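PDB 4H3T: CRISPR-associated protein, Cse1 family from Acidimicrobium ferrooxidans, which probably serves as the large subunit of a type I-E CRISPR Cascade complex, taking part in recognition of foreign DNA during RNA-guided defence. Local coordinates for residues H168-K176 / K189-A198; A397-F408 / L480-V491. The protein carries 1 engineered substitution. All coordinates share one frame; numbering follows the deposited sequence.

Contact 1: residues H168-K176 / K189-A198; sequences HAFGSASDK and KDTPAIGYLA
Leu197 lies against the ring of Phe170, its CB 3.7 Å from the ring centroid and 17° off the normal, so that a methylene hydrogen faces the pi cloud in a CH-pi contact. The CD1 branch of Leu197 runs on to Ala169 CB, while Ala198 CB touches Phe170 CD1. Phe170 CG is anti to the carbonyl carbon (chi1 -81°), which brings the ring back over the start of the other helix although its CB points away from it. Beneath these side chains the two backbones are pressed together. Ala169 O accepts from Ala198 N at 3.3 Å and, weakly, from Leu197 N, and Gly195 CA adds a CH...O contact to the same oxygen. Gly195, the N-cap of helix 196-199, has no side chain to hold the chains apart here; its N donates to Gly171 O over 2.8 Å. A water joins His168 O to Tyr196 N, giving the first amide of that helix an acceptor.

The C-terminal end of helix 157-170 thus meets the N-terminal end of helix 196-199, and the two limbs of their connection, 171-176 and 189-195, run side by side; the 12 residues between them have neither helix nor strand. In the outgoing limb Ser172-Asp175 makes a type I turn, with Ser172 OG taking the N-H of Ser174 in an ST turn, and Pro192 CD packs 3.2 Å from Asp175 O. The carboxylate of Asp175 is held from outside by Arg167 and Arg263.

Toward Lys176 and Lys189 the contact opens to solvent. Asp190 N still donates to Lys176 O in the carbonyl plane, at 2.8 Å, and Lys189 CB rests against the same oxygen. The two extended lysine chains come nearest where Lys176 CD lies 3.9 Å from Lys189 CD, and Lys176 NZ is 4.0 Å from Lys189 NZ, a like-charge approach probably eased by solvent.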
ATOM      1  N   HIS A 168     -11.660  -6.856   8.147  1.00 37.09           N
ATOM      2  CA  HIS A 168     -12.392  -7.359   6.987  1.00 35.77           C
ATOM      3  C   HIS A 168     -11.557  -7.357   5.711  1.00 37.77           C
ATOM      4  O   HIS A 168     -11.767  -8.206   4.824  1.00 37.51           O
ATOM      5  CB  HIS A 168     -13.618  -6.521   6.719  1.00 36.23           C
ATOM      6  CG  HIS A 168     -14.804  -6.882   7.529  1.00 38.08           C
ATOM      7  ND1 HIS A 168     -15.502  -8.028   7.285  1.00 39.64           N
ATOM      8  CD2 HIS A 168     -15.316  -6.274   8.633  1.00 39.27           C
ATOM      9  CE1 HIS A 168     -16.500  -8.028   8.162  1.00 39.08           C
ATOM     10  NE2 HIS A 168     -16.397  -7.010   9.020  1.00 38.28           N
ATOM     11  N   ALA A 169     -10.572  -6.454   5.631  1.00 35.56           N
ATOM     12  CA  ALA A 169      -9.715  -6.246   4.450  1.00 34.89           C
ATOM     13  C   ALA A 169      -8.350  -6.938   4.545  1.00 38.55           C
ATOM     14  O   ALA A 169      -7.775  -7.234   3.519  1.00 39.01           O
ATOM     15  CB  ALA A 169      -9.497  -4.718   4.284  1.00 35.04           C
ATOM     16  N   PHE A 170      -7.759  -7.057   5.753  1.00 36.32           N
ATOM     17  CA  PHE A 170      -6.380  -7.504   5.920  1.00 38.29           C
ATOM     18  C   PHE A 170      -6.249  -8.777   6.769  1.00 44.03           C
ATOM     19  O   PHE A 170      -5.164  -9.112   7.139  1.00 40.41           O
ATOM     20  CB  PHE A 170      -5.540  -6.378   6.581  1.00 39.35           C
ATOM     21  CG  PHE A 170      -5.065  -5.324   5.619  1.00 39.20           C
ATOM     22  CD1 PHE A 170      -3.931  -5.526   4.868  1.00 41.13           C
ATOM     23  CD2 PHE A 170      -5.704  -4.089   5.536  1.00 42.53           C
ATOM     24  CE1 PHE A 170      -3.440  -4.533   4.003  1.00 40.10           C
ATOM     25  CE2 PHE A 170      -5.193  -3.074   4.682  1.00 43.69           C
ATOM     26  CZ  PHE A 170      -4.062  -3.319   3.929  1.00 42.20           C
ATOM     27  N   GLY A 171      -7.304  -9.516   6.988  1.00 41.15           N
ATOM     28  CA  GLY A 171      -7.198 -10.723   7.790  1.00 39.89           C
ATOM     29  C   GLY A 171      -6.366 -11.845   7.152  1.00 45.09           C
ATOM     30  O   GLY A 171      -6.040 -11.830   5.965  1.00 42.31           O
ATOM     31  N   SER A 172      -5.966 -12.812   7.958  1.00 41.36           N
ATOM     32  CA  SER A 172      -5.161 -13.931   7.471  1.00 40.28           C
ATOM     33  C   SER A 172      -6.025 -15.217   7.497  1.00 44.97           C
ATOM     34  O   SER A 172      -7.181 -15.191   7.961  1.00 42.74           O
ATOM     35  CB  SER A 172      -3.927 -14.085   8.361  1.00 45.05           C
ATOM     36  OG  SER A 172      -4.283 -14.706   9.589  1.00 43.49           O
ATOM     37  N   ALA A 173      -5.418 -16.361   7.099  1.00 43.44           N
ATOM     38  CA  ALA A 173      -6.080 -17.668   7.135  1.00 44.50           C
ATOM     39  C   ALA A 173      -6.245 -18.179   8.554  1.00 46.09           C
ATOM     40  O   ALA A 173      -6.911 -19.195   8.736  1.00 47.29           O
ATOM     41  CB  ALA A 173      -5.315 -18.680   6.300  1.00 47.21           C
ATOM     42  N   SER A 174      -5.682 -17.478   9.573  1.00 41.76           N
ATOM     43  CA  SER A 174      -5.899 -17.802  11.003  1.00 44.33           C
ATOM     44  C   SER A 174      -7.341 -17.529  11.436  1.00 47.25           C
ATOM     45  O   SER A 174      -7.729 -18.023  12.482  1.00 44.33           O
ATOM     46  CB  SER A 174      -4.978 -16.966  11.909  1.00 45.81           C
ATOM     47  OG  SER A 174      -3.632 -17.328  11.654  1.00 63.66           O
ATOM     48  N   ASP A 175      -8.142 -16.778  10.671  1.00 41.63           N
ATOM     49  CA  ASP A 175      -9.514 -16.403  11.090  1.00 39.94           C
ATOM     50  C   ASP A 175     -10.497 -17.536  10.721  1.00 43.91           C
ATOM     51  O   ASP A 175     -11.451 -17.307  10.014  1.00 43.92           O
ATOM     52  CB  ASP A 175      -9.904 -15.072  10.403  1.00 41.11           C
ATOM     53  CG  ASP A 175      -9.030 -13.900  10.746  1.00 45.99           C
ATOM     54  OD1 ASP A 175      -8.365 -13.938  11.817  1.00 45.98           O
ATOM     55  OD2 ASP A 175      -9.049 -12.906   9.987  1.00 39.49           O
ATOM     56  N   LYS A 176     -10.211 -18.748  11.209  1.00 41.81           N
ATOM     57  CA  LYS A 176     -10.826 -20.034  10.857  1.00 43.09           C
ATOM     58  C   LYS A 176     -11.869 -20.537  11.844  1.00 47.06           C
ATOM     59  O   LYS A 176     -12.558 -21.500  11.520  1.00 45.85           O
ATOM     60  CB  LYS A 176      -9.729 -21.115  10.714  1.00 46.30           C
ATOM     61  CG  LYS A 176      -9.059 -21.512  12.064  1.00 47.10           C
ATOM     62  CD  LYS A 176      -7.865 -22.396  11.905  1.00 59.12           C
ATOM     63  CE  LYS A 176      -7.159 -22.646  13.261  1.00 50.86           C
ATOM     64  NZ  LYS A 176      -6.423 -23.916  13.244  1.00 72.96           N
ATOM     65  N   LYS A 189     -14.012 -25.782  12.113  1.00 48.70           N
ATOM     66  CA  LYS A 189     -13.479 -24.562  11.504  1.00 47.80           C
ATOM     67  C   LYS A 189     -13.954 -24.365  10.054  1.00 52.29           C
ATOM     68  O   LYS A 189     -14.487 -25.282   9.424  1.00 51.54           O
ATOM     69  CB  LYS A 189     -11.931 -24.644  11.554  1.00 50.76           C
ATOM     70  CG  LYS A 189     -11.307 -25.712  10.709  1.00 64.81           C
ATOM     71  CD  LYS A 189      -9.790 -25.651  10.878  1.00 67.46           C
ATOM     72  CE  LYS A 189      -8.967 -26.699  10.164  1.00 77.40           C
ATOM     73  NZ  LYS A 189      -7.497 -26.387  10.222  1.00 75.31           N
ATOM     74  N   ASP A 190     -13.812 -23.133   9.560  1.00 47.01           N
ATOM     75  CA  ASP A 190     -13.994 -22.822   8.129  1.00 45.84           C
ATOM     76  C   ASP A 190     -12.890 -21.799   7.786  1.00 49.09           C
ATOM     77  O   ASP A 190     -12.994 -20.646   8.204  1.00 45.14           O
ATOM     78  CB  ASP A 190     -15.396 -22.334   7.804  1.00 47.62           C
ATOM     79  CG  ASP A 190     -15.604 -21.938   6.339  1.00 51.29           C
ATOM     80  OD1 ASP A 190     -14.737 -22.268   5.495  1.00 52.01           O
ATOM     81  OD2 ASP A 190     -16.600 -21.242   6.044  1.00 53.20           O
ATOM     82  N   THR A 191     -11.835 -22.250   7.099  1.00 47.48           N
ATOM     83  CA  THR A 191     -10.628 -21.483   6.832  1.00 47.37           C
ATOM     84  C   THR A 191     -10.753 -20.505   5.676  1.00 47.68           C
ATOM     85  O   THR A 191     -10.915 -20.908   4.535  1.00 47.03           O
ATOM     86  CB  THR A 191      -9.434 -22.435   6.603  1.00 52.13           C
ATOM     87  OG1 THR A 191      -9.339 -23.270   7.768  1.00 52.53           O
ATOM     88  CG2 THR A 191      -8.088 -21.688   6.470  1.00 50.67           C
ATOM     89  N   PRO A 192     -10.616 -19.198   5.928  1.00 42.16           N
ATOM     90  CA  PRO A 192     -10.694 -18.242   4.803  1.00 41.72           C
ATOM     91  C   PRO A 192      -9.368 -18.052   4.084  1.00 44.64           C
ATOM     92  O   PRO A 192      -8.302 -18.386   4.597  1.00 44.40           O
ATOM     93  CB  PRO A 192     -11.087 -16.930   5.507  1.00 42.14           C
ATOM     94  CG  PRO A 192     -10.402 -17.029   6.849  1.00 43.76           C
ATOM     95  CD  PRO A 192     -10.410 -18.496   7.215  1.00 42.36           C
ATOM     96  N   ALA A 193      -9.427 -17.381   2.947  1.00 44.62           N
ATOM     97  CA  ALA A 193      -8.248 -16.863   2.263  1.00 43.62           C
ATOM     98  C   ALA A 193      -7.805 -15.603   3.036  1.00 42.80           C
ATOM     99  O   ALA A 193      -8.568 -15.054   3.857  1.00 40.23           O
ATOM    100  CB  ALA A 193      -8.581 -16.515   0.781  1.00 44.70           C
ATOM    101  N   ILE A 194      -6.648 -15.049   2.688  1.00 41.74           N
ATOM    102  CA  ILE A 194      -6.239 -13.751   3.249  1.00 40.33           C
ATOM    103  C   ILE A 194      -7.237 -12.668   2.790  1.00 40.72           C
ATOM    104  O   ILE A 194      -7.917 -12.862   1.785  1.00 39.03           O
ATOM    105  CB  ILE A 194      -4.811 -13.355   2.889  1.00 42.54           C
ATOM    106  CG1 ILE A 194      -4.641 -13.152   1.349  1.00 41.70           C
ATOM    107  CG2 ILE A 194      -3.827 -14.411   3.440  1.00 42.66           C
ATOM    108  CD1 ILE A 194      -3.241 -12.812   0.932  1.00 43.05           C
ATOM    109  N   GLY A 195      -7.326 -11.566   3.522  1.00 37.20           N
ATOM    110  CA  GLY A 195      -8.192 -10.463   3.114  1.00 37.63           C
ATOM    111  C   GLY A 195      -7.790  -9.904   1.759  1.00 40.57           C
ATOM    112  O   GLY A 195      -6.631 -10.004   1.328  1.00 39.08           O
ATOM    113  N   TYR A 196      -8.741  -9.296   1.090  1.00 37.80           N
ATOM    114  CA  TYR A 196      -8.496  -8.773  -0.246  1.00 38.45           C
ATOM    115  C   TYR A 196      -7.406  -7.665  -0.296  1.00 39.40           C
ATOM    116  O   TYR A 196      -6.566  -7.695  -1.186  1.00 39.14           O
ATOM    117  CB  TYR A 196      -9.792  -8.262  -0.824  1.00 40.55           C
ATOM    118  CG  TYR A 196      -9.609  -7.584  -2.170  1.00 41.79           C
ATOM    119  CD1 TYR A 196      -9.538  -8.321  -3.333  1.00 45.55           C
ATOM    120  CD2 TYR A 196      -9.399  -6.217  -2.255  1.00 42.11           C
ATOM    121  CE1 TYR A 196      -9.386  -7.702  -4.574  1.00 43.97           C
ATOM    122  CE2 TYR A 196      -9.187  -5.595  -3.474  1.00 43.07           C
ATOM    123  CZ  TYR A 196      -9.274  -6.327  -4.644  1.00 41.83           C
ATOM    124  OH  TYR A 196      -9.052  -5.719  -5.861  1.00 39.72           O
ATOM    125  N   LEU A 197      -7.358  -6.763   0.689  1.00 38.64           N
ATOM    126  CA  LEU A 197      -6.309  -5.742   0.735  1.00 38.62           C
ATOM    127  C   LEU A 197      -4.961  -6.346   1.095  1.00 43.42           C
ATOM    128  O   LEU A 197      -3.940  -5.801   0.674  1.00 44.01           O
ATOM    129  CB  LEU A 197      -6.637  -4.568   1.664  1.00 37.49           C
ATOM    130  CG  LEU A 197      -7.640  -3.582   1.182  1.00 39.94           C
ATOM    131  CD1 LEU A 197      -7.699  -2.361   2.117  1.00 38.34           C
ATOM    132  CD2 LEU A 197      -7.277  -3.088  -0.223  1.00 40.65           C
ATOM    133  N   ALA A 198      -4.955  -7.450   1.847  1.00 39.61           N
ATOM    134  CA  ALA A 198      -3.720  -8.191   2.140  1.00 40.44           C
ATOM    135  C   ALA A 198      -3.167  -8.860   0.818  1.00 45.12           C
ATOM    136  O   ALA A 198      -1.973  -9.086   0.699  1.00 45.61           O
ATOM    137  CB  ALA A 198      -3.942  -9.245   3.233  1.00 40.30           C
TER
HETATM  138  O   HOH W   1     -11.460  -8.872   2.135  1.00 38.28           O

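Contact 2: residues A397-F408 / L480-V491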
ATOM      1  N   ALA A 397       9.451  11.080 -21.661  1.00 54.37           N
ATOM      2  CA  ALA A 397      10.823  11.481 -21.287  1.00 53.61           C
ATOM      3  C   ALA A 397      11.042  11.581 -19.754  1.00 50.94           C
ATOM      4  O   ALA A 397      12.044  11.109 -19.244  1.00 50.44           O
ATOM      5  CB  ALA A 397      11.179  12.809 -21.958  1.00 55.74           C
ATOM      6  N   ALA A 398      10.126  12.162 -19.022  1.00 48.19           N
ATOM      7  CA  ALA A 398      10.241  12.298 -17.568  1.00 45.93           C
ATOM      8  C   ALA A 398      10.271  10.913 -16.846  1.00 47.72           C
ATOM      9  O   ALA A 398      11.147  10.660 -16.010  1.00 45.73           O
ATOM     10  CB  ALA A 398       9.142  13.156 -17.041  1.00 46.84           C
ATOM     11  N   ALA A 399       9.380  10.003 -17.242  1.00 46.17           N
ATOM     12  CA  ALA A 399       9.360   8.646 -16.696  1.00 45.87           C
ATOM     13  C   ALA A 399      10.662   7.897 -17.064  1.00 48.50           C
ATOM     14  O   ALA A 399      11.278   7.236 -16.224  1.00 47.08           O
ATOM     15  CB  ALA A 399       8.158   7.895 -17.225  1.00 46.83           C
ATOM     16  N   THR A 400      11.128   8.083 -18.295  1.00 45.99           N
ATOM     17  CA  THR A 400      12.346   7.424 -18.773  1.00 46.38           C
ATOM     18  C   THR A 400      13.580   7.861 -17.950  1.00 47.95           C
ATOM     19  O   THR A 400      14.377   6.995 -17.538  1.00 45.86           O
ATOM     20  CB  THR A 400      12.544   7.680 -20.274  1.00 50.27           C
ATOM     21  OG1 THR A 400      11.401   7.140 -20.941  1.00 52.96           O
ATOM     22  CG2 THR A 400      13.833   7.017 -20.847  1.00 49.38           C
ATOM     23  N   VAL A 401      13.746   9.168 -17.699  1.00 46.67           N
ATOM     24  CA  VAL A 401      14.892   9.614 -16.881  1.00 48.66           C
ATOM     25  C   VAL A 401      14.723   9.088 -15.439  1.00 48.44           C
ATOM     26  O   VAL A 401      15.718   8.679 -14.800  1.00 46.64           O
ATOM     27  CB  VAL A 401      15.147  11.156 -16.931  1.00 56.13           C
ATOM     28  CG1 VAL A 401      14.065  11.961 -16.225  1.00 57.85           C
ATOM     29  CG2 VAL A 401      16.512  11.498 -16.358  1.00 56.59           C
ATOM     30  N   ALA A 402      13.484   9.107 -14.899  1.00 44.38           N
ATOM     31  CA  ALA A 402      13.271   8.573 -13.528  1.00 41.85           C
ATOM     32  C   ALA A 402      13.658   7.080 -13.424  1.00 44.77           C
ATOM     33  O   ALA A 402      14.344   6.694 -12.490  1.00 41.92           O
ATOM     34  CB  ALA A 402      11.854   8.745 -13.100  1.00 41.81           C
ATOM     35  N   ILE A 403      13.184   6.251 -14.359  1.00 44.74           N
ATOM     36  CA  ILE A 403      13.514   4.812 -14.389  1.00 45.39           C
ATOM     37  C   ILE A 403      15.020   4.609 -14.647  1.00 46.92           C
ATOM     38  O   ILE A 403      15.658   3.802 -13.972  1.00 43.94           O
ATOM     39  CB  ILE A 403      12.649   4.087 -15.459  1.00 49.87           C
ATOM     40  CG1 ILE A 403      11.141   4.100 -15.037  1.00 51.45           C
ATOM     41  CG2 ILE A 403      13.129   2.662 -15.688  1.00 50.09           C
ATOM     42  CD1 ILE A 403      10.779   3.244 -13.811  1.00 59.08           C
ATOM     43  N   ASP A 404      15.583   5.339 -15.601  1.00 43.65           N
ATOM     44  CA  ASP A 404      17.003   5.216 -15.925  1.00 43.11           C
ATOM     45  C   ASP A 404      17.896   5.585 -14.747  1.00 44.79           C
ATOM     46  O   ASP A 404      19.007   5.068 -14.635  1.00 40.71           O
ATOM     47  CB  ASP A 404      17.391   6.052 -17.124  1.00 44.59           C
ATOM     48  CG  ASP A 404      16.849   5.559 -18.435  1.00 52.74           C
ATOM     49  OD1 ASP A 404      16.280   4.457 -18.459  1.00 52.53           O
ATOM     50  OD2 ASP A 404      16.960   6.302 -19.433  1.00 52.34           O
ATOM     51  N   ALA A 405      17.457   6.523 -13.942  1.00 42.05           N
ATOM     52  CA  ALA A 405      18.199   6.970 -12.747  1.00 41.04           C
ATOM     53  C   ALA A 405      18.245   5.862 -11.705  1.00 42.99           C
ATOM     54  O   ALA A 405      19.263   5.697 -11.019  1.00 40.53           O
ATOM     55  CB  ALA A 405      17.563   8.224 -12.158  1.00 41.21           C
ATOM     56  N   VAL A 406      17.160   5.101 -11.591  1.00 42.44           N
ATOM     57  CA  VAL A 406      17.095   3.938 -10.702  1.00 41.14           C
ATOM     58  C   VAL A 406      18.090   2.863 -11.226  1.00 40.87           C
ATOM     59  O   VAL A 406      18.844   2.299 -10.465  1.00 37.89           O
ATOM     60  CB  VAL A 406      15.647   3.361 -10.578  1.00 42.61           C
ATOM     61  CG1 VAL A 406      15.652   2.080  -9.750  1.00 42.39           C
ATOM     62  CG2 VAL A 406      14.732   4.376  -9.936  1.00 42.33           C
ATOM     63  N   THR A 407      18.078   2.615 -12.536  1.00 38.91           N
ATOM     64  CA  THR A 407      18.998   1.645 -13.179  1.00 38.82           C
ATOM     65  C   THR A 407      20.474   2.025 -12.947  1.00 44.97           C
ATOM     66  O   THR A 407      21.298   1.147 -12.682  1.00 42.90           O
ATOM     67  CB  THR A 407      18.744   1.553 -14.678  1.00 45.98           C
ATOM     68  OG1 THR A 407      17.369   1.201 -14.869  1.00 45.94           O
ATOM     69  CG2 THR A 407      19.664   0.524 -15.362  1.00 44.34           C
ATOM     70  N   PHE A 408      20.802   3.309 -13.051  1.00 43.45           N
ATOM     71  CA  PHE A 408      22.150   3.774 -12.794  1.00 41.78           C
ATOM     72  C   PHE A 408      22.536   3.534 -11.330  1.00 44.11           C
ATOM     73  O   PHE A 408      23.647   3.052 -11.059  1.00 42.15           O
ATOM     74  CB  PHE A 408      22.342   5.254 -13.193  1.00 43.51           C
ATOM     75  CG  PHE A 408      23.784   5.676 -13.072  1.00 43.50           C
ATOM     76  CD1 PHE A 408      24.777   4.992 -13.742  1.00 46.73           C
ATOM     77  CD2 PHE A 408      24.162   6.682 -12.197  1.00 44.93           C
ATOM     78  CE1 PHE A 408      26.114   5.317 -13.554  1.00 47.18           C
ATOM     79  CE2 PHE A 408      25.484   7.102 -12.129  1.00 45.99           C
ATOM     80  CZ  PHE A 408      26.459   6.383 -12.765  1.00 47.09           C
ATOM     81  N   LEU A 480      15.390  17.638 -19.797  1.00 64.86           N
ATOM     82  CA  LEU A 480      15.649  16.552 -18.865  1.00 61.80           C
ATOM     83  C   LEU A 480      17.080  15.998 -18.979  1.00 64.02           C
ATOM     84  O   LEU A 480      17.449  15.153 -18.184  1.00 61.26           O
ATOM     85  CB  LEU A 480      14.607  15.429 -19.050  1.00 59.91           C
ATOM     86  CG  LEU A 480      13.172  15.874 -18.747  1.00 64.02           C
ATOM     87  CD1 LEU A 480      12.190  15.043 -19.499  1.00 65.64           C
ATOM     88  CD2 LEU A 480      12.874  15.859 -17.259  1.00 58.43           C
ATOM     89  N   GLU A 481      17.912  16.501 -19.891  1.00 62.81           N
ATOM     90  CA  GLU A 481      19.309  16.061 -19.947  1.00 61.87           C
ATOM     91  C   GLU A 481      20.106  16.594 -18.715  1.00 60.14           C
ATOM     92  O   GLU A 481      21.068  15.984 -18.287  1.00 56.51           O
ATOM     93  CB  GLU A 481      19.997  16.521 -21.268  1.00 65.92           C
ATOM     94  CG  GLU A 481      20.758  15.385 -21.932  1.00 80.37           C
ATOM     95  CD  GLU A 481      19.915  14.605 -22.927  1.00115.68           C
ATOM     96  OE1 GLU A 481      20.185  14.723 -24.148  1.00119.12           O
ATOM     97  OE2 GLU A 481      18.933  13.951 -22.499  1.00 99.40           O
ATOM     98  N   ARG A 482      19.685  17.716 -18.142  1.00 57.73           N
ATOM     99  CA  ARG A 482      20.351  18.325 -16.987  1.00 57.44           C
ATOM    100  C   ARG A 482      20.179  17.469 -15.728  1.00 57.15           C
ATOM    101  O   ARG A 482      21.188  17.037 -15.187  1.00 54.96           O
ATOM    102  CB  ARG A 482      19.807  19.741 -16.806  1.00 62.68           C
ATOM    103  CG  ARG A 482      20.534  20.600 -15.809  1.00 80.27           C
ATOM    104  CD  ARG A 482      19.943  22.004 -15.877  1.00 97.06           C
ATOM    105  NE  ARG A 482      20.020  22.597 -17.225  1.00102.16           N
ATOM    106  CZ  ARG A 482      21.038  23.309 -17.710  1.00112.93           C
ATOM    107  NH1 ARG A 482      22.115  23.545 -16.963  1.00105.01           N
ATOM    108  NH2 ARG A 482      20.989  23.793 -18.946  1.00 94.03           N
ATOM    109  N   PRO A 483      18.963  17.102 -15.280  1.00 53.50           N
ATOM    110  CA  PRO A 483      18.875  16.257 -14.083  1.00 52.48           C
ATOM    111  C   PRO A 483      19.521  14.864 -14.283  1.00 54.82           C
ATOM    112  O   PRO A 483      20.006  14.265 -13.330  1.00 53.21           O
ATOM    113  CB  PRO A 483      17.373  16.189 -13.822  1.00 54.19           C
ATOM    114  CG  PRO A 483      16.713  16.538 -15.131  1.00 57.44           C
ATOM    115  CD  PRO A 483      17.620  17.539 -15.710  1.00 55.05           C
ATOM    116  N   ARG A 484      19.554  14.374 -15.529  1.00 52.23           N
ATOM    117  CA  ARG A 484      20.214  13.108 -15.908  1.00 50.90           C
ATOM    118  C   ARG A 484      21.722  13.242 -15.595  1.00 53.66           C
ATOM    119  O   ARG A 484      22.264  12.432 -14.846  1.00 51.64           O
ATOM    120  CB  ARG A 484      19.950  12.836 -17.411  1.00 49.82           C
ATOM    121  CG  ARG A 484      20.426  11.512 -17.944  1.00 48.23           C
ATOM    122  CD  ARG A 484      20.002  11.327 -19.409  1.00 50.78           C
ATOM    123  NE  ARG A 484      18.636  10.794 -19.584  1.00 50.49           N
ATOM    124  CZ  ARG A 484      18.286   9.513 -19.567  1.00 59.15           C
ATOM    125  NH1 ARG A 484      19.191   8.571 -19.359  1.00 53.74           N
ATOM    126  NH2 ARG A 484      17.038   9.161 -19.807  1.00 47.10           N
ATOM    127  N   ALA A 485      22.364  14.350 -16.050  1.00 53.86           N
ATOM    128  CA  ALA A 485      23.772  14.623 -15.753  1.00 53.62           C
ATOM    129  C   ALA A 485      24.000  14.889 -14.227  1.00 54.91           C
ATOM    130  O   ALA A 485      24.980  14.388 -13.647  1.00 51.82           O
ATOM    131  CB  ALA A 485      24.289  15.783 -16.610  1.00 56.59           C
ATOM    132  N   GLU A 486      23.093  15.607 -13.563  1.00 50.75           N
ATOM    133  CA  GLU A 486      23.221  15.833 -12.107  1.00 50.17           C
ATOM    134  C   GLU A 486      23.167  14.561 -11.301  1.00 52.78           C
ATOM    135  O   GLU A 486      23.967  14.376 -10.382  1.00 52.08           O
ATOM    136  CB  GLU A 486      22.092  16.722 -11.586  1.00 51.18           C
ATOM    137  CG  GLU A 486      22.266  18.150 -12.114  1.00 58.53           C
ATOM    138  CD  GLU A 486      20.998  18.972 -11.964  1.00 67.90           C
ATOM    139  OE1 GLU A 486      19.968  18.461 -11.462  1.00 63.10           O
ATOM    140  OE2 GLU A 486      21.041  20.143 -12.378  1.00 67.35           O
ATOM    141  N   TRP A 487      22.204  13.694 -11.621  1.00 46.73           N
ATOM    142  CA  TRP A 487      22.065  12.450 -10.894  1.00 45.91           C
ATOM    143  C   TRP A 487      23.345  11.564 -11.107  1.00 47.42           C
ATOM    144  O   TRP A 487      23.845  10.957 -10.159  1.00 44.24           O
ATOM    145  CB  TRP A 487      20.821  11.708 -11.349  1.00 44.56           C
ATOM    146  CG  TRP A 487      20.612  10.414 -10.616  1.00 43.48           C
ATOM    147  CD1 TRP A 487      20.638   9.144 -11.136  1.00 45.25           C
ATOM    148  CD2 TRP A 487      20.330  10.271  -9.224  1.00 42.07           C
ATOM    149  NE1 TRP A 487      20.411   8.222 -10.144  1.00 42.57           N
ATOM    150  CE2 TRP A 487      20.172   8.889  -8.967  1.00 42.72           C
ATOM    151  CE3 TRP A 487      20.182  11.184  -8.161  1.00 43.71           C
ATOM    152  CZ2 TRP A 487      19.909   8.395  -7.682  1.00 41.38           C
ATOM    153  CZ3 TRP A 487      19.934  10.686  -6.887  1.00 43.35           C
ATOM    154  CH2 TRP A 487      19.783   9.320  -6.660  1.00 42.78           C
ATOM    155  N   ALA A 488      23.873  11.546 -12.332  1.00 45.91           N
ATOM    156  CA  ALA A 488      25.072  10.761 -12.649  1.00 46.74           C
ATOM    157  C   ALA A 488      26.245  11.167 -11.742  1.00 53.46           C
ATOM    158  O   ALA A 488      26.922  10.309 -11.179  1.00 54.57           O
ATOM    159  CB  ALA A 488      25.470  10.932 -14.115  1.00 48.87           C
ATOM    160  N   ALA A 489      26.518  12.460 -11.660  1.00 52.51           N
ATOM    161  CA  ALA A 489      27.594  12.971 -10.802  1.00 53.07           C
ATOM    162  C   ALA A 489      27.311  12.715  -9.302  1.00 54.67           C
ATOM    163  O   ALA A 489      28.243  12.433  -8.560  1.00 55.04           O
ATOM    164  CB  ALA A 489      27.814  14.476 -11.047  1.00 55.03           C
ATOM    165  N   LEU A 490      26.065  12.873  -8.829  1.00 50.79           N
ATOM    166  CA  LEU A 490      25.754  12.603  -7.414  1.00 48.85           C
ATOM    167  C   LEU A 490      26.012  11.114  -7.074  1.00 50.25           C
ATOM    168  O   LEU A 490      26.725  10.797  -6.120  1.00 47.44           O
ATOM    169  CB  LEU A 490      24.301  13.010  -7.128  1.00 48.05           C
ATOM    170  CG  LEU A 490      23.868  12.937  -5.677  1.00 50.73           C
ATOM    171  CD1 LEU A 490      22.818  14.022  -5.380  1.00 54.04           C
ATOM    172  CD2 LEU A 490      23.453  11.476  -5.266  1.00 48.68           C
ATOM    173  N   VAL A 491      25.523  10.207  -7.901  1.00 46.87           N
ATOM    174  CA  VAL A 491      25.694   8.777  -7.614  1.00 43.10           C
ATOM    175  C   VAL A 491      27.178   8.386  -7.630  1.00 48.11           C
ATOM    176  O   VAL A 491      27.602   7.640  -6.752  1.00 43.70           O
ATOM    177  CB  VAL A 491      24.859   7.921  -8.584  1.00 44.91           C
ATOM    178  CG1 VAL A 491      25.202   6.435  -8.464  1.00 43.77           C
ATOM    179  CG2 VAL A 491      23.371   8.138  -8.365  1.00 44.87           C
TER
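Helix 397-408 and helix 481-491 run side by side in the same direction, their axes 9° apart and 10.3 Å distant at closest approach. Val401 and Arg484 stand at the nearest backbone pairing, and their side chains slide past each other in opposite senses: Val401 CG2 meets Arg484 CB at 3.8 Å and lies over one face of the guanidinium. Arg484 starts with CG anti to the backbone N (chi1 -174°) and bends at chi3, which brings its guanidinium to Asp404. There NH2 and NH1 both grip the single oxygen OD2, at 2.9 and 3.2 Å, arriving on its anti side from opposite faces of the carboxylate, whose plane is turned 67° from the guanidinium. Phe532 O is a further acceptor for NH1.

These near-parallel helices belong to the C-terminal helical bundle of the Cse1 fold, with helix 445-473 and helix 511-532 packed around them. Trp487 turns its NE1 to Ala405 O, 2.9 Å away, from above the carbonyl plane, satisfying the indole N-H within the interface; its CD1 also rests on Ala405 CB. Beyond it, Phe408 presses CE2 against Val491 CB at 3.7 Å, and the edge of its ring faces Ala488 O. At the other end Leu480 CD1 is packed tightly on Ala397 CB, 3.5 Å away.

How the contacts relate
Contact 1 closes before contact 2 opens along the chain, and the two lie on opposite sides of its centre, with centres 42 Å apart and nearest atoms about 23 Å apart. They share no helix or strand. Contact 1 joins helix 157-170 to helix 196-199 in the larger N-terminal part, beside strands 275-289 and 359-370; contact 2 pairs helix 397-415 with helix 481-504 in the C-terminal bundle. Contact 1 closes a short loop, whereas contact 2 brings together helices whose paired segments are separated by 71 residues, 44 of them helical, which include helix 445-473 of the same bundle. The two therefore hold different parts of the Cse1 architecture, without touching each other.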